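Local atomic coordinates of 3-hexulose-6-phosphate isomerase (Methanocaldococcus jannaschii, PDB entry 1JEO), a protein that catalyses the interconversion of D-arabino-hex-3-ulose 6-phosphate and beta-D-fructose 6-phosphate, as a homotetramer of the SIS family. Residues Lys41-Phe46 against Leu85-Ser90. Sequence-based numbering, arbitrary orientation.
Sequences KKIFIF and LLILIS
Phe44 and Phe46 pair in parallel with Leu86 and Leu88 as strands 43-46 and 85-89 run side by side, their short axes 19° apart, joined by five backbone hydrogen bonds. Phe44 is gripped twice, N giving to Leu85 O at 2.7 Å and O taking Ile87 N at 2.8 Å; Phe46 likewise gives to Ile87 O and takes from Ile89 N, while Lys42 O receives Leu85 N. On one face, Ile43 CG2 sits 4.1 Å from Ile87 CD1 and next to Leu85 CD2. Ile45 CD1 is turned toward strand 85-89 (chi2 -67°), 3.9 Å from Ile87 CD1, and Ile45 CG2 meets Ile89 CD1. An alanine in place of Ile45 would probably open a gap between Ile87, Ile89 and Phe58 and Ala59 of helix 49-64, on which Ile45 packs. On the other face helix 96-106 packs on Phe46, Leu86 and Leu88, while the Phe44 ring meets Tyr80 edge-to-face and has Leu85 O in plane at its edge. Phe44 CB lies 3.8 Å from Leu86 CD1, and Phe46 CB 3.9 Å from Leu88 CD2. These are inner neighbours in the five-stranded parallel sheet of the SIS domain's alpha-beta-alpha sandwich, and strand 85-89 leads into the inferred substrate-binding run Ser90-Thr95.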
# COMPACT_ATOMS: atom_id res chain seq x y z
N LYS A 41 2.62 5.26 -15.06
CA LYS A 41 3.82 5.99 -15.48
C LYS A 41 4.62 6.26 -14.20
O LYS A 41 5.79 5.86 -14.09
CB LYS A 41 3.43 7.30 -16.18
CG LYS A 41 4.55 8.00 -16.95
CD LYS A 41 4.91 7.27 -18.24
CE LYS A 41 6.05 7.97 -18.97
NZ LYS A 41 6.44 7.27 -20.23
N LYS A 42 3.98 6.91 -13.22
CA LYS A 42 4.58 7.21 -11.92
C LYS A 42 3.63 6.72 -10.83
O LYS A 42 2.41 6.73 -11.02
CB LYS A 42 4.87 8.71 -11.74
CG LYS A 42 5.65 9.39 -12.87
CD LYS A 42 6.18 10.79 -12.53
CE LYS A 42 5.08 11.82 -12.21
NZ LYS A 42 4.17 12.16 -13.33
N ILE A 43 4.18 6.23 -9.72
CA ILE A 43 3.38 5.72 -8.60
C ILE A 43 3.58 6.59 -7.36
O ILE A 43 4.71 6.84 -6.94
CB ILE A 43 3.74 4.23 -8.28
CG1 ILE A 43 3.58 3.37 -9.54
CG2 ILE A 43 2.81 3.67 -7.19
CD1 ILE A 43 4.46 2.17 -9.58
N PHE A 44 2.47 7.05 -6.79
CA PHE A 44 2.47 7.91 -5.60
C PHE A 44 1.87 7.22 -4.39
O PHE A 44 0.79 6.64 -4.47
CB PHE A 44 1.71 9.21 -5.88
CG PHE A 44 2.37 10.12 -6.87
CD1 PHE A 44 2.30 9.85 -8.25
CD2 PHE A 44 3.04 11.27 -6.43
CE1 PHE A 44 2.90 10.72 -9.19
CE2 PHE A 44 3.64 12.15 -7.36
CZ PHE A 44 3.57 11.88 -8.74
N ILE A 45 2.58 7.27 -3.27
CA ILE A 45 2.11 6.65 -2.03
C ILE A 45 1.95 7.74 -0.96
O ILE A 45 2.76 8.67 -0.89
CB ILE A 45 3.12 5.59 -1.46
CG1 ILE A 45 3.73 4.70 -2.56
CG2 ILE A 45 2.46 4.75 -0.36
CD1 ILE A 45 2.81 3.77 -3.28
N PHE A 46 0.90 7.62 -0.15
CA PHE A 46 0.64 8.56 0.95
C PHE A 46 -0.06 7.90 2.13
O PHE A 46 -0.87 6.98 1.96
CB PHE A 46 -0.15 9.80 0.49
CG PHE A 46 -0.25 10.89 1.55
CD1 PHE A 46 0.91 11.54 2.04
CD2 PHE A 46 -1.50 11.26 2.09
CE1 PHE A 46 0.84 12.53 3.05
CE2 PHE A 46 -1.59 12.25 3.11
CZ PHE A 46 -0.42 12.89 3.59
N LEU A 85 -0.64 6.69 -10.72
CA LEU A 85 -1.37 5.92 -9.72
C LEU A 85 -1.11 6.43 -8.31
O LEU A 85 0.02 6.75 -7.96
CB LEU A 85 -0.96 4.44 -9.82
CG LEU A 85 -1.44 3.44 -8.77
CD1 LEU A 85 -2.93 3.21 -8.86
CD2 LEU A 85 -0.69 2.14 -8.93
N LEU A 86 -2.18 6.52 -7.51
CA LEU A 86 -2.08 6.95 -6.12
C LEU A 86 -2.57 5.82 -5.21
O LEU A 86 -3.65 5.26 -5.42
CB LEU A 86 -2.89 8.22 -5.85
CG LEU A 86 -2.95 8.74 -4.40
CD1 LEU A 86 -1.60 9.27 -3.92
CD2 LEU A 86 -4.01 9.80 -4.27
N ILE A 87 -1.74 5.46 -4.24
CA ILE A 87 -2.07 4.42 -3.27
C ILE A 87 -2.13 5.10 -1.89
O ILE A 87 -1.17 5.74 -1.46
CB ILE A 87 -1.04 3.25 -3.28
CG1 ILE A 87 -1.07 2.53 -4.64
CG2 ILE A 87 -1.33 2.24 -2.16
CD1 ILE A 87 0.08 1.56 -4.90
N LEU A 88 -3.29 4.99 -1.25
CA LEU A 88 -3.53 5.57 0.07
C LEU A 88 -3.64 4.50 1.13
O LEU A 88 -4.28 3.47 0.92
CB LEU A 88 -4.79 6.44 0.05
CG LEU A 88 -4.76 7.66 -0.89
CD1 LEU A 88 -6.11 8.28 -1.01
CD2 LEU A 88 -3.74 8.69 -0.42
N ILE A 89 -2.93 4.70 2.24
CA ILE A 89 -2.92 3.76 3.36
C ILE A 89 -3.45 4.51 4.58
O ILE A 89 -2.85 5.50 5.02
CB ILE A 89 -1.49 3.18 3.62
CG1 ILE A 89 -0.99 2.45 2.37
CG2 ILE A 89 -1.49 2.18 4.80
CD1 ILE A 89 0.49 2.30 2.28
N SER A 90 -4.58 4.05 5.10
CA SER A 90 -5.22 4.66 6.27
C SER A 90 -6.02 3.65 7.07
O SER A 90 -6.81 2.89 6.51
CB SER A 90 -6.13 5.81 5.83
OG SER A 90 -6.77 6.41 6.94